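PDB 5EPE: SAM-dependent methyltransferase from Thiobacillus denitrificans, which probably transfers methyl groups from S-adenosyl-L-methionine to a substrate not yet identified, and holds the product S-adenosyl-L-homocysteine in its pocket. Local coordinates for residues H14-H17 with T21-K24; A108-S113 with L238-F243; A120-L125 with I136-P141; L201-W206 with R220-S225. All blocks are in the same frame, centred on the assembly; numbering follows the deposited sequence.

Contact 1: residues H14-H17 with T21-K24. With SAH (S-adenosyl-L-homocysteine), chain B.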
loop_
_atom_site.group_PDB
_atom_site.type_symbol
_atom_site.label_atom_id
_atom_site.label_comp_id
_atom_site.label_asym_id
_atom_site.label_seq_id
_atom_site.Cartn_x
_atom_site.Cartn_y
_atom_site.Cartn_z
ATOM N N HIS A 14 39.518 -14.931 13.887
ATOM C CA HIS A 14 38.615 -15.639 12.954
ATOM C C HIS A 14 39.377 -16.785 12.252
ATOM O O HIS A 14 40.486 -16.539 11.789
ATOM C CB HIS A 14 38.183 -14.699 11.855
ATOM C CG HIS A 14 37.038 -13.813 12.212
ATOM N ND1 HIS A 14 37.044 -12.988 13.327
ATOM C CD2 HIS A 14 35.830 -13.652 11.619
ATOM C CE1 HIS A 14 35.894 -12.325 13.366
ATOM N NE2 HIS A 14 35.125 -12.746 12.377
ATOM N N ARG A 15 38.791 -17.981 12.174
ATOM C CA ARG A 15 39.290 -19.018 11.256
ATOM C C ARG A 15 38.744 -18.779 9.851
ATOM O O ARG A 15 39.451 -18.964 8.903
ATOM C CB ARG A 15 38.921 -20.413 11.729
ATOM C CG ARG A 15 39.717 -20.841 12.972
ATOM C CD ARG A 15 39.273 -22.243 13.369
ATOM N NE ARG A 15 39.983 -22.658 14.576
ATOM C CZ ARG A 15 39.555 -23.578 15.426
ATOM N NH1 ARG A 15 38.433 -24.240 15.218
ATOM N NH2 ARG A 15 40.283 -23.864 16.481
ATOM N N ILE A 16 37.509 -18.311 9.756
ATOM C CA ILE A 16 36.832 -18.067 8.492
ATOM C C ILE A 16 36.528 -16.564 8.395
ATOM O O ILE A 16 35.843 -16.029 9.238
ATOM C CB ILE A 16 35.526 -18.894 8.397
ATOM C CG1 ILE A 16 35.827 -20.394 8.587
ATOM C CG2 ILE A 16 34.805 -18.595 7.083
ATOM C CD1 ILE A 16 34.631 -21.291 8.866
ATOM N N HIS A 17 37.103 -15.892 7.401
ATOM C CA HIS A 17 36.988 -14.493 7.212
ATOM C C HIS A 17 35.835 -14.151 6.253
ATOM O O HIS A 17 35.999 -13.355 5.327
ATOM C CB HIS A 17 38.326 -13.932 6.679
ATOM C CG HIS A 17 39.489 -14.191 7.584
ATOM N ND1 HIS A 17 39.784 -13.378 8.646
ATOM C CD2 HIS A 17 40.381 -15.208 7.629
ATOM C CE1 HIS A 17 40.839 -13.872 9.299
ATOM N NE2 HIS A 17 41.218 -14.986 8.701
ATOM N N THR A 21 29.876 -20.544 8.564
ATOM C CA THR A 21 30.258 -21.335 9.709
ATOM C C THR A 21 31.173 -22.487 9.317
ATOM O O THR A 21 31.292 -22.808 8.143
ATOM C CB THR A 21 29.013 -21.940 10.345
ATOM O OG1 THR A 21 28.265 -22.714 9.385
ATOM C CG2 THR A 21 28.145 -20.861 10.945
ATOM N N PRO A 22 31.799 -23.170 10.312
ATOM C CA PRO A 22 32.448 -24.440 9.997
ATOM C C PRO A 22 31.506 -25.445 9.337
ATOM O O PRO A 22 31.919 -26.210 8.441
ATOM C CB PRO A 22 32.902 -24.960 11.374
ATOM C CG PRO A 22 33.111 -23.751 12.153
ATOM C CD PRO A 22 32.084 -22.746 11.705
ATOM N N GLU A 23 30.235 -25.445 9.748
ATOM C CA GLU A 23 29.302 -26.420 9.212
ATOM C C GLU A 23 29.030 -26.107 7.735
ATOM O O GLU A 23 28.978 -26.988 6.893
ATOM C CB GLU A 23 28.019 -26.424 10.042
ATOM C CG GLU A 23 28.181 -26.824 11.544
ATOM C CD GLU A 23 28.902 -25.812 12.526
ATOM O OE1 GLU A 23 29.161 -24.626 12.263
ATOM O OE2 GLU A 23 29.241 -26.225 13.658
ATOM N N LYS A 24 28.904 -24.829 7.395
ATOM C CA LYS A 24 28.762 -24.442 5.982
ATOM C C LYS A 24 29.957 -24.764 5.120
ATOM O O LYS A 24 29.825 -25.228 3.987
ATOM C CB LYS A 24 28.409 -22.993 5.857
ATOM C CG LYS A 24 26.940 -22.837 6.190
ATOM C CD LYS A 24 26.408 -21.472 6.076
ATOM C CE LYS A 24 24.972 -21.392 6.616
ATOM N NZ LYS A 24 24.044 -21.955 5.642
HETATM N N SAH B . 38.897 -16.852 1.586
HETATM C CA SAH B . 39.256 -16.503 3.012
HETATM C CB SAH B . 39.557 -15.022 3.136
HETATM C CG SAH B . 38.447 -14.029 2.747
HETATM S SD SAH B . 38.762 -12.372 3.297
HETATM C C SAH B . 38.185 -16.904 4.002
HETATM O O SAH B . 37.017 -17.080 3.605
HETATM O OXT SAH B . 38.441 -17.056 5.215
HETATM C "C5'" SAH B . 39.703 -11.574 1.964
HETATM C "C4'" SAH B . 41.157 -12.054 1.969
HETATM O "O4'" SAH B . 41.841 -11.547 0.814
HETATM C "C3'" SAH B . 41.970 -11.611 3.199
HETATM O "O3'" SAH B . 42.517 -12.790 3.817
HETATM C "C2'" SAH B . 43.079 -10.711 2.649
HETATM O "O2'" SAH B . 44.322 -10.898 3.309
HETATM C "C1'" SAH B . 43.185 -11.223 1.239
HETATM N N9 SAH B . 43.732 -10.353 0.185
HETATM C C8 SAH B . 43.413 -9.045 -0.054
HETATM N N7 SAH B . 44.031 -8.600 -1.126
HETATM C C5 SAH B . 44.778 -9.687 -1.593
HETATM C C6 SAH B . 45.666 -9.853 -2.690
HETATM N N6 SAH B . 45.913 -8.834 -3.544
HETATM N N1 SAH B . 46.249 -11.060 -2.899
HETATM C C2 SAH B . 45.986 -12.062 -2.027
HETATM N N3 SAH B . 45.181 -12.001 -0.947
HETATM C C4 SAH B . 44.590 -10.772 -0.788
#
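Ile16 and Thr21 bring the two backbones closest, with 7.4 Å between Ile16 CA and Thr21 CA, where a loop passes the start of helix 22-31. The contact is small and lies near the surface. Ile16 carries it with one methyl group. Its CG1 branch stands beside the backbone N (chi1 -56°) and then runs straight on, which sends CD1 end-on to the peptide link before the helix. Ile16 CD1 lies 3.7 Å from both Thr21 C and Pro22 N. It also meets the flank of the proline ring, with 4.1 Å between Ile16 CD1 and Pro22 CD. Thr21 is the N-cap of the helix. Its hydroxyl faces the helix start, and Lys24 N donates to Thr21 OG1 at 3.0 Å with an angle of 161°. This caps one backbone N-H of the first turn.

The residue after Ile16 turns to the ligand. His17 N gives a nearly straight bond (164°) to the SAH carboxylate, with 2.8 Å between His17 N and SAH OXT. The same oxygen lies at the edge of the imidazole, near its plane, 3.6 Å from His17 CD2. His17 CB is 3.7 Å from SAH SD. Glu11 bonds to ND1 and Ser47 to NE2, while Phe71 stacks on the ring. These three partners fix its rotation. Asn18, another SAH-binding residue, lies close to Ile16.

The chemistry is thus split: a van der Waals touch of one methyl group, on the peptide link and the proline ring, sets the loop against a capped helix, and the backbone N-H of the next residue grips the carboxylate of the cofactor product.

Contact 2: residues A108-S113 with L238-F243. With SAH (S-adenosyl-L-homocysteine), chain B.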
loop_
_atom_site.group_PDB
_atom_site.type_symbol
_atom_site.label_atom_id
_atom_site.label_comp_id
_atom_site.label_asym_id
_atom_site.label_seq_id
_atom_site.Cartn_x
_atom_site.Cartn_y
_atom_site.Cartn_z
ATOM N N ALA A 108 39.558 -21.358 -6.800
ATOM C CA ALA A 108 38.630 -20.637 -5.907
ATOM C C ALA A 108 39.100 -19.242 -5.600
ATOM O O ALA A 108 40.267 -19.004 -5.427
ATOM C CB ALA A 108 38.466 -21.383 -4.607
ATOM N N CYS A 109 38.163 -18.308 -5.518
ATOM C CA CYS A 109 38.401 -17.029 -4.884
ATOM C C CYS A 109 37.138 -16.747 -4.012
ATOM O O CYS A 109 36.063 -16.409 -4.526
ATOM C CB CYS A 109 38.608 -15.931 -5.913
ATOM S SG CYS A 109 38.981 -14.305 -5.154
ATOM N N VAL A 110 37.300 -16.890 -2.704
ATOM C CA VAL A 110 36.201 -16.822 -1.784
ATOM C C VAL A 110 36.222 -15.470 -1.056
ATOM O O VAL A 110 36.810 -15.306 -0.005
ATOM C CB VAL A 110 36.221 -18.029 -0.862
ATOM C CG1 VAL A 110 34.995 -18.036 0.093
ATOM C CG2 VAL A 110 36.189 -19.306 -1.702
ATOM N N GLY A 111 35.597 -14.513 -1.680
ATOM C CA GLY A 111 35.456 -13.145 -1.144
ATOM C C GLY A 111 36.692 -12.287 -1.315
ATOM O O GLY A 111 37.080 -11.559 -0.389
ATOM N N ALA A 112 37.392 -12.416 -2.432
ATOM C CA ALA A 112 38.548 -11.565 -2.699
ATOM C C ALA A 112 38.634 -11.180 -4.166
ATOM O O ALA A 112 39.708 -10.982 -4.696
ATOM C CB ALA A 112 39.813 -12.221 -2.222
ATOM N N SER A 113 37.499 -10.971 -4.819
ATOM C CA SER A 113 37.498 -10.827 -6.290
ATOM C C SER A 113 38.035 -9.464 -6.812
ATOM O O SER A 113 38.222 -9.311 -8.000
ATOM C CB SER A 113 36.108 -11.121 -6.852
ATOM O OG SER A 113 35.131 -10.266 -6.256
ATOM N N LEU A 238 21.731 -8.158 3.406
ATOM C CA LEU A 238 22.888 -8.610 2.664
ATOM C C LEU A 238 22.980 -10.133 2.640
ATOM O O LEU A 238 23.063 -10.773 3.695
ATOM C CB LEU A 238 24.200 -7.989 3.151
ATOM C CG LEU A 238 25.422 -8.039 2.168
ATOM C CD1 LEU A 238 25.186 -7.368 0.803
ATOM C CD2 LEU A 238 26.683 -7.394 2.817
ATOM N N GLY A 239 22.953 -10.684 1.450
ATOM C CA GLY A 239 23.205 -12.118 1.258
ATOM C C GLY A 239 24.692 -12.368 0.938
ATOM O O GLY A 239 25.410 -11.463 0.518
ATOM N N TRP A 240 25.097 -13.622 1.052
ATOM C CA TRP A 240 26.451 -14.057 0.689
ATOM C C TRP A 240 26.409 -15.556 0.397
ATOM O O TRP A 240 25.573 -16.326 0.941
ATOM C CB TRP A 240 27.467 -13.703 1.787
ATOM C CG TRP A 240 28.881 -13.774 1.359
ATOM C CD1 TRP A 240 29.657 -12.751 0.858
ATOM C CD2 TRP A 240 29.736 -14.917 1.446
ATOM N NE1 TRP A 240 30.894 -13.225 0.539
ATOM C CE2 TRP A 240 30.991 -14.534 0.946
ATOM C CE3 TRP A 240 29.554 -16.237 1.914
ATOM C CZ2 TRP A 240 32.085 -15.430 0.897
ATOM C CZ3 TRP A 240 30.597 -17.140 1.847
ATOM C CH2 TRP A 240 31.856 -16.737 1.346
ATOM N N GLY A 241 27.251 -15.971 -0.540
ATOM C CA GLY A 241 27.427 -17.401 -0.768
ATOM C C GLY A 241 28.578 -17.757 -1.606
ATOM O O GLY A 241 29.264 -16.888 -2.166
ATOM N N VAL A 242 28.825 -19.069 -1.642
ATOM C CA VAL A 242 29.805 -19.644 -2.567
ATOM C C VAL A 242 29.090 -20.388 -3.693
ATOM O O VAL A 242 28.271 -21.265 -3.457
ATOM C CB VAL A 242 30.834 -20.535 -1.873
ATOM C CG1 VAL A 242 31.871 -20.993 -2.857
ATOM C CG2 VAL A 242 31.496 -19.811 -0.731
ATOM N N PHE A 243 29.430 -19.983 -4.909
ATOM C CA PHE A 243 28.856 -20.458 -6.141
ATOM C C PHE A 243 29.904 -21.243 -6.921
ATOM O O PHE A 243 31.024 -20.765 -7.143
ATOM C CB PHE A 243 28.356 -19.260 -6.932
ATOM C CG PHE A 243 27.361 -18.434 -6.176
ATOM C CD1 PHE A 243 27.781 -17.421 -5.353
ATOM C CD2 PHE A 243 25.990 -18.685 -6.296
ATOM C CE1 PHE A 243 26.850 -16.671 -4.632
ATOM C CE2 PHE A 243 25.059 -17.882 -5.650
ATOM C CZ PHE A 243 25.500 -16.912 -4.780
HETATM N N SAH B . 38.897 -16.852 1.586
HETATM C CA SAH B . 39.256 -16.503 3.012
HETATM C CB SAH B . 39.557 -15.022 3.136
HETATM C CG SAH B . 38.447 -14.029 2.747
HETATM S SD SAH B . 38.762 -12.372 3.297
HETATM C C SAH B . 38.185 -16.904 4.002
HETATM O O SAH B . 37.017 -17.080 3.605
HETATM O OXT SAH B . 38.441 -17.056 5.215
HETATM C "C5'" SAH B . 39.703 -11.574 1.964
HETATM C "C4'" SAH B . 41.157 -12.054 1.969
HETATM O "O4'" SAH B . 41.841 -11.547 0.814
HETATM C "C3'" SAH B . 41.970 -11.611 3.199
HETATM O "O3'" SAH B . 42.517 -12.790 3.817
HETATM C "C2'" SAH B . 43.079 -10.711 2.649
HETATM O "O2'" SAH B . 44.322 -10.898 3.309
HETATM C "C1'" SAH B . 43.185 -11.223 1.239
HETATM N N9 SAH B . 43.732 -10.353 0.185
HETATM C C8 SAH B . 43.413 -9.045 -0.054
HETATM N N7 SAH B . 44.031 -8.600 -1.126
HETATM C C5 SAH B . 44.778 -9.687 -1.593
HETATM C C6 SAH B . 45.666 -9.853 -2.690
HETATM N N6 SAH B . 45.913 -8.834 -3.544
HETATM N N1 SAH B . 46.249 -11.060 -2.899
HETATM C C2 SAH B . 45.986 -12.062 -2.027
HETATM N N3 SAH B . 45.181 -12.001 -0.947
HETATM C C4 SAH B . 44.590 -10.772 -0.788
#
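Val110 meets Trp240 at the edge of the indole, near the ring plane, and not over a face. The two side chains cross at about a right angle. Val110 CG1 points at the rim of the six-membered ring, 3.6 Å from Trp240 CH2 and 4.0 Å from Trp240 CZ2. The indole gets there because its CG stands opposite the backbone N (chi1 -164°), so the ring reaches out from strand 238-247 toward the other segment. Val110 CG1 also touches a second valine, with 4.0 Å between Val110 CG1 and Val242 CG2. One methyl group therefore sits against both an aromatic edge and a branched aliphatic chain. Gly111 N lies at the same indole edge, but farther off.

The sheet has the strand order 3-2-1-4-5-7-6, the signature of class I methyltransferases with their Rossmann-like fold. Strand 134-143 runs between the two strands of this contact. At this level it carries Gly139, which puts no side chain between Val110 and Val242.

Past Val110 the chain leaves the strand and lines the SAH pocket. The amino group of SAH donates to the backbone, with 3.0 Å between SAH N and Val110 O. Asn18 ND2 gives this carbonyl a second bond. Gly111 O comes to 3.5 Å from SAH C5', and Ala112 CB to 3.7 Å from SAH O4'. The Trp240 indole also packs on Asn18 and Pro19, and Phe20 meets it edge-to-face. Trp192 of helix 189-209 touches it as well.

Contact 3: residues A120-L125 with I136-P141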
loop_
_atom_site.group_PDB
_atom_site.type_symbol
_atom_site.label_atom_id
_atom_site.label_comp_id
_atom_site.label_asym_id
_atom_site.label_seq_id
_atom_site.Cartn_x
_atom_site.Cartn_y
_atom_site.Cartn_z
ATOM N N ALA A 120 33.944 -11.030 -12.890
ATOM C CA ALA A 120 34.272 -11.521 -14.222
ATOM C C ALA A 120 35.736 -11.644 -14.432
ATOM O O ALA A 120 36.215 -12.652 -14.996
ATOM C CB ALA A 120 33.687 -10.630 -15.284
ATOM N N GLY A 121 36.488 -10.637 -13.976
ATOM C CA GLY A 121 37.936 -10.688 -14.122
ATOM C C GLY A 121 38.547 -11.858 -13.370
ATOM O O GLY A 121 39.501 -12.553 -13.853
ATOM N N THR A 122 38.034 -12.078 -12.162
ATOM C CA THR A 122 38.545 -13.155 -11.322
ATOM C C THR A 122 38.233 -14.524 -11.908
ATOM O O THR A 122 39.083 -15.404 -11.888
ATOM C CB THR A 122 38.012 -13.012 -9.899
ATOM O OG1 THR A 122 38.489 -11.781 -9.343
ATOM C CG2 THR A 122 38.533 -14.131 -9.007
ATOM N N ILE A 123 37.011 -14.719 -12.404
ATOM C CA ILE A 123 36.667 -15.943 -13.094
ATOM C C ILE A 123 37.646 -16.190 -14.253
ATOM O O ILE A 123 38.145 -17.295 -14.432
ATOM C CB ILE A 123 35.187 -15.925 -13.611
ATOM C CG1 ILE A 123 34.210 -16.019 -12.428
ATOM C CG2 ILE A 123 34.955 -17.070 -14.589
ATOM C CD1 ILE A 123 32.727 -15.708 -12.740
ATOM N N THR A 124 37.917 -15.162 -15.049
ATOM C CA THR A 124 38.843 -15.305 -16.175
ATOM C C THR A 124 40.232 -15.689 -15.685
ATOM O O THR A 124 40.874 -16.549 -16.317
ATOM C CB THR A 124 38.909 -14.024 -16.996
ATOM O OG1 THR A 124 37.585 -13.775 -17.424
ATOM C CG2 THR A 124 39.807 -14.136 -18.182
ATOM N N LEU A 125 40.688 -15.098 -14.567
ATOM C CA LEU A 125 41.991 -15.459 -14.025
ATOM C C LEU A 125 42.048 -16.940 -13.563
ATOM O O LEU A 125 42.998 -17.666 -13.887
ATOM C CB LEU A 125 42.363 -14.562 -12.860
ATOM C CG LEU A 125 43.679 -14.848 -12.128
ATOM C CD1 LEU A 125 44.885 -14.618 -13.013
ATOM C CD2 LEU A 125 43.763 -13.954 -10.915
ATOM N N ILE A 136 35.115 -23.772 -10.855
ATOM C CA ILE A 136 35.533 -22.470 -10.326
ATOM C C ILE A 136 34.569 -22.134 -9.159
ATOM O O ILE A 136 33.341 -22.305 -9.307
ATOM C CB ILE A 136 35.484 -21.367 -11.413
ATOM C CG1 ILE A 136 36.547 -21.682 -12.478
ATOM C CG2 ILE A 136 35.606 -19.967 -10.810
ATOM C CD1 ILE A 136 36.498 -20.877 -13.773
ATOM N N LEU A 137 35.143 -21.677 -8.050
ATOM C CA LEU A 137 34.395 -21.262 -6.841
ATOM C C LEU A 137 34.534 -19.785 -6.618
ATOM O O LEU A 137 35.652 -19.284 -6.547
ATOM C CB LEU A 137 34.900 -21.929 -5.578
ATOM C CG LEU A 137 34.800 -23.386 -5.382
ATOM C CD1 LEU A 137 35.190 -23.720 -3.928
ATOM C CD2 LEU A 137 33.372 -23.862 -5.630
HETATM N N MSE A 138 33.395 -19.108 -6.524
HETATM C CA MSE A 138 33.348 -17.662 -6.236
HETATM C C MSE A 138 32.492 -17.435 -5.014
HETATM O O MSE A 138 31.337 -17.857 -4.975
HETATM C CB MSE A 138 32.714 -16.922 -7.420
HETATM C CG MSE A 138 33.539 -17.029 -8.730
HETATM SE SE MSE A 138 35.342 -16.194 -8.535
HETATM C CE MSE A 138 34.748 -14.370 -8.375
ATOM N N GLY A 139 33.047 -16.764 -4.018
ATOM C CA GLY A 139 32.372 -16.425 -2.772
ATOM C C GLY A 139 32.045 -14.922 -2.897
ATOM O O GLY A 139 32.949 -14.081 -3.026
ATOM N N GLU A 140 30.744 -14.591 -2.895
ATOM C CA GLU A 140 30.311 -13.235 -3.253
ATOM C C GLU A 140 29.020 -12.818 -2.535
ATOM O O GLU A 140 28.135 -13.667 -2.327
ATOM C CB GLU A 140 30.067 -13.123 -4.776
ATOM C CG GLU A 140 31.306 -13.220 -5.676
ATOM C CD GLU A 140 32.193 -12.011 -5.509
ATOM O OE1 GLU A 140 33.436 -12.169 -5.655
ATOM O OE2 GLU A 140 31.651 -10.893 -5.281
ATOM N N PRO A 141 28.899 -11.497 -2.245
ATOM C CA PRO A 141 27.640 -10.932 -1.789
ATOM C C PRO A 141 26.595 -10.695 -2.851
ATOM O O PRO A 141 26.871 -10.621 -4.078
ATOM C CB PRO A 141 28.056 -9.617 -1.083
ATOM C CG PRO A 141 29.385 -9.256 -1.700
ATOM C CD PRO A 141 29.942 -10.467 -2.397
#
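Met138, modelled as selenomethionine, lies against Thr122 and Ile123 on one face of helix 119-127. Its selenium is 3.8 Å from the threonine methyl, measured between Met138 SE and Thr122 CG2, and its CE rests on the same methyl. Nearer the strand, Met138 CG packs on Ile123 CG1 at 3.9 Å. The chain is bent at chi2 (-62°) and again at chi3, which curls it back on itself and lays the selenium and CE against Thr122. Two residues earlier, Ile136 sends up its CD1. Ile136 CD1 lies 4.2 Å from Ile123 CG2 and 4.0 Å from Ile123 O, and the two isoleucines cross at about a right angle.

The helix and strand 134-143 belong to a beta-alpha-beta unit of the Rossmann-like fold, whose first strand is 104-110. Their short axes approach to 9.4 Å and run nearly antiparallel, at 153°.

The next shell is mostly apolar. Leu126 packs on Ile136 and Met138, Cys109 on Thr122, and Leu245 on Ile123 and Met138. The Thr122 hydroxyl turns back to Gly118 O, which leaves its methyl for the selenium. On the outer side of the helix, Ala120 meets Lys176 of a neighbouring subunit.

Contact 4: residues L201-W206 with R220-S225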
loop_
_atom_site.group_PDB
_atom_site.type_symbol
_atom_site.label_atom_id
_atom_site.label_comp_id
_atom_site.label_asym_id
_atom_site.label_seq_id
_atom_site.Cartn_x
_atom_site.Cartn_y
_atom_site.Cartn_z
ATOM N N LEU A 201 33.938 -9.106 20.137
ATOM C CA LEU A 201 34.694 -9.601 21.293
ATOM C C LEU A 201 36.194 -9.362 21.079
ATOM O O LEU A 201 36.901 -8.929 21.970
ATOM C CB LEU A 201 34.385 -11.091 21.508
ATOM C CG LEU A 201 35.096 -11.738 22.704
ATOM C CD1 LEU A 201 34.762 -11.002 23.975
ATOM C CD2 LEU A 201 34.784 -13.230 22.826
ATOM N N THR A 202 36.662 -9.659 19.863
ATOM C CA THR A 202 38.035 -9.425 19.513
ATOM C C THR A 202 38.435 -7.936 19.736
ATOM O O THR A 202 39.468 -7.645 20.324
ATOM C CB THR A 202 38.335 -9.870 18.078
ATOM O OG1 THR A 202 38.040 -11.274 17.971
ATOM C CG2 THR A 202 39.875 -9.633 17.712
HETATM N N MSE A 203 37.627 -7.036 19.211
HETATM C CA MSE A 203 37.862 -5.615 19.348
HETATM C C MSE A 203 37.874 -5.154 20.768
HETATM O O MSE A 203 38.720 -4.346 21.148
HETATM C CB MSE A 203 36.854 -4.796 18.564
HETATM C CG MSE A 203 37.138 -4.767 17.082
HETATM SE SE MSE A 203 35.724 -3.600 16.217
HETATM C CE MSE A 203 34.443 -4.932 16.198
ATOM N N ARG A 204 36.942 -5.632 21.580
ATOM C CA ARG A 204 36.892 -5.200 22.970
ATOM C C ARG A 204 38.102 -5.649 23.764
ATOM O O ARG A 204 38.677 -4.844 24.546
ATOM C CB ARG A 204 35.627 -5.716 23.688
ATOM C CG ARG A 204 35.522 -5.329 25.174
ATOM C CD ARG A 204 35.581 -3.800 25.373
ATOM N NE ARG A 204 35.757 -3.508 26.770
ATOM C CZ ARG A 204 34.791 -3.286 27.660
ATOM N NH1 ARG A 204 33.502 -3.207 27.349
ATOM N NH2 ARG A 204 35.149 -3.084 28.900
ATOM N N ARG A 205 38.477 -6.916 23.604
ATOM C CA ARG A 205 39.679 -7.437 24.255
ATOM C C ARG A 205 40.939 -6.723 23.777
ATOM O O ARG A 205 41.844 -6.466 24.551
ATOM C CB ARG A 205 39.792 -8.933 24.014
ATOM C CG ARG A 205 38.787 -9.704 24.862
ATOM C CD ARG A 205 38.806 -11.183 24.573
ATOM N NE ARG A 205 37.927 -11.839 25.518
ATOM C CZ ARG A 205 37.762 -13.148 25.610
ATOM N NH1 ARG A 205 38.427 -13.937 24.808
ATOM N NH2 ARG A 205 36.918 -13.654 26.516
ATOM N N TRP A 206 41.000 -6.393 22.500
ATOM C CA TRP A 206 42.127 -5.573 21.992
ATOM C C TRP A 206 42.172 -4.182 22.642
ATOM O O TRP A 206 43.222 -3.712 23.097
ATOM C CB TRP A 206 42.058 -5.451 20.465
ATOM C CG TRP A 206 43.219 -4.729 19.905
ATOM C CD1 TRP A 206 44.419 -5.259 19.542
ATOM C CD2 TRP A 206 43.291 -3.326 19.676
ATOM N NE1 TRP A 206 45.243 -4.248 19.061
ATOM C CE2 TRP A 206 44.570 -3.051 19.151
ATOM C CE3 TRP A 206 42.391 -2.265 19.862
ATOM C CZ2 TRP A 206 44.958 -1.761 18.782
ATOM C CZ3 TRP A 206 42.791 -0.957 19.491
ATOM C CH2 TRP A 206 44.054 -0.731 18.962
ATOM N N ARG A 220 37.140 1.903 19.306
ATOM C CA ARG A 220 36.100 2.228 20.265
ATOM C C ARG A 220 34.837 2.703 19.541
ATOM O O ARG A 220 33.724 2.259 19.876
ATOM C CB ARG A 220 36.615 3.295 21.226
ATOM C CG ARG A 220 35.670 3.776 22.309
ATOM C CD ARG A 220 35.320 2.640 23.270
ATOM N NE ARG A 220 34.077 1.993 22.875
ATOM C CZ ARG A 220 33.460 0.975 23.510
ATOM N NH1 ARG A 220 33.952 0.353 24.615
ATOM N NH2 ARG A 220 32.313 0.602 23.006
ATOM N N ALA A 221 34.985 3.597 18.559
ATOM C CA ALA A 221 33.813 4.056 17.756
ATOM C C ALA A 221 33.119 2.915 16.978
ATOM O O ALA A 221 31.894 2.826 16.976
ATOM C CB ALA A 221 34.232 5.165 16.797
ATOM N N GLN A 222 33.910 2.041 16.345
ATOM C CA GLN A 222 33.359 0.878 15.652
ATOM C C GLN A 222 32.584 -0.089 16.587
ATOM O O GLN A 222 31.465 -0.543 16.288
ATOM C CB GLN A 222 34.450 0.126 14.898
ATOM C CG GLN A 222 34.935 0.913 13.707
ATOM C CD GLN A 222 35.816 0.128 12.759
ATOM O OE1 GLN A 222 35.595 -1.060 12.520
ATOM N NE2 GLN A 222 36.799 0.813 12.173
ATOM N N LEU A 223 33.152 -0.353 17.746
ATOM C CA LEU A 223 32.559 -1.296 18.668
ATOM C C LEU A 223 31.197 -0.814 19.170
ATOM O O LEU A 223 30.261 -1.587 19.265
ATOM C CB LEU A 223 33.503 -1.507 19.859
ATOM C CG LEU A 223 33.115 -2.592 20.826
ATOM C CD1 LEU A 223 32.869 -3.961 20.153
ATOM C CD2 LEU A 223 34.181 -2.638 21.917
ATOM N N SER A 224 31.132 0.469 19.498
ATOM C CA SER A 224 29.912 1.128 19.885
ATOM C C SER A 224 28.802 1.051 18.833
ATOM O O SER A 224 27.668 0.757 19.149
ATOM C CB SER A 224 30.182 2.633 20.103
ATOM O OG SER A 224 30.960 2.798 21.254
ATOM N N SER A 225 29.173 1.264 17.582
ATOM C CA SER A 225 28.163 1.402 16.518
ATOM C C SER A 225 27.826 0.102 15.779
ATOM O O SER A 225 26.721 -0.035 15.226
ATOM C CB SER A 225 28.612 2.470 15.515
ATOM O OG SER A 225 29.790 2.076 14.873
#
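Arg220 and Arg204 bring their guanidinium groups together, with 4.5 Å between Arg220 NH1 and Arg204 NH1. Both reach one carboxylate, that of Asp180 of a neighbouring subunit. Arg204 binds one of its oxygens through NH1 and Arg220 the other through NH2. The shared anion probably offsets the nearness of the two positive charges. Arg220 NH2 also donates to Ser224 OG at 3.1 Å, with the oxygen tilted 20° from the guanidinium plane. Arg204 NE is held by Asp208, and its NH2 bonds to Ala247 O of the neighbouring subunit.

Gln222 follows, touching through its stem. Gln222 CB lies 4.2 Å from Met203 SE, and the two side chains cross at about a right angle. Met203 is present as selenomethionine.

Leu223 buries the largest share of surface, with Met203 close behind. With its CG opposite the backbone N (chi1 -173°), both methyls reach the other helix. Leu223 CD2 rests 3.8 Å from Arg204 CB and 3.9 Å from Arg204 CD, beside the aliphatic stem. The same methyl lies over one face of the Arg220 guanidinium, offset toward its rim. The other methyl is turned to the selenomethionine, with 4.4 Å between Leu223 CD1 and Met203 CE.

The short axes of the two segments lie 9.9 Å apart at an angle of 141°. Helices 189-209 and 216-237 are joined by a short loop, and this arrangement is a helical hairpin, here with one flank against another subunit.

Contact 1 comes first along the chain. Contacts 3 and 4 both fall inside the loop closed by contact 2. Contacts 2 and 3 touch, with centres about 8 Å apart. They share the central sheet: strand 134-143 of contact 3 lies between the strands 104-110 and 238-247 of contact 2. Ser113 and Glu140 link them further. Contacts 1 and 2 have centres about 13 Å apart and both touch SAH, so an early loop and the end of strand 104-110 each supply part of the pocket. Contact 4 is peripheral, its centre about 32 Å from that of contact 3. Its helix 216-237 leads directly into strand 238-247, which ties the subunit-contacting hairpin to the cofactor-binding core.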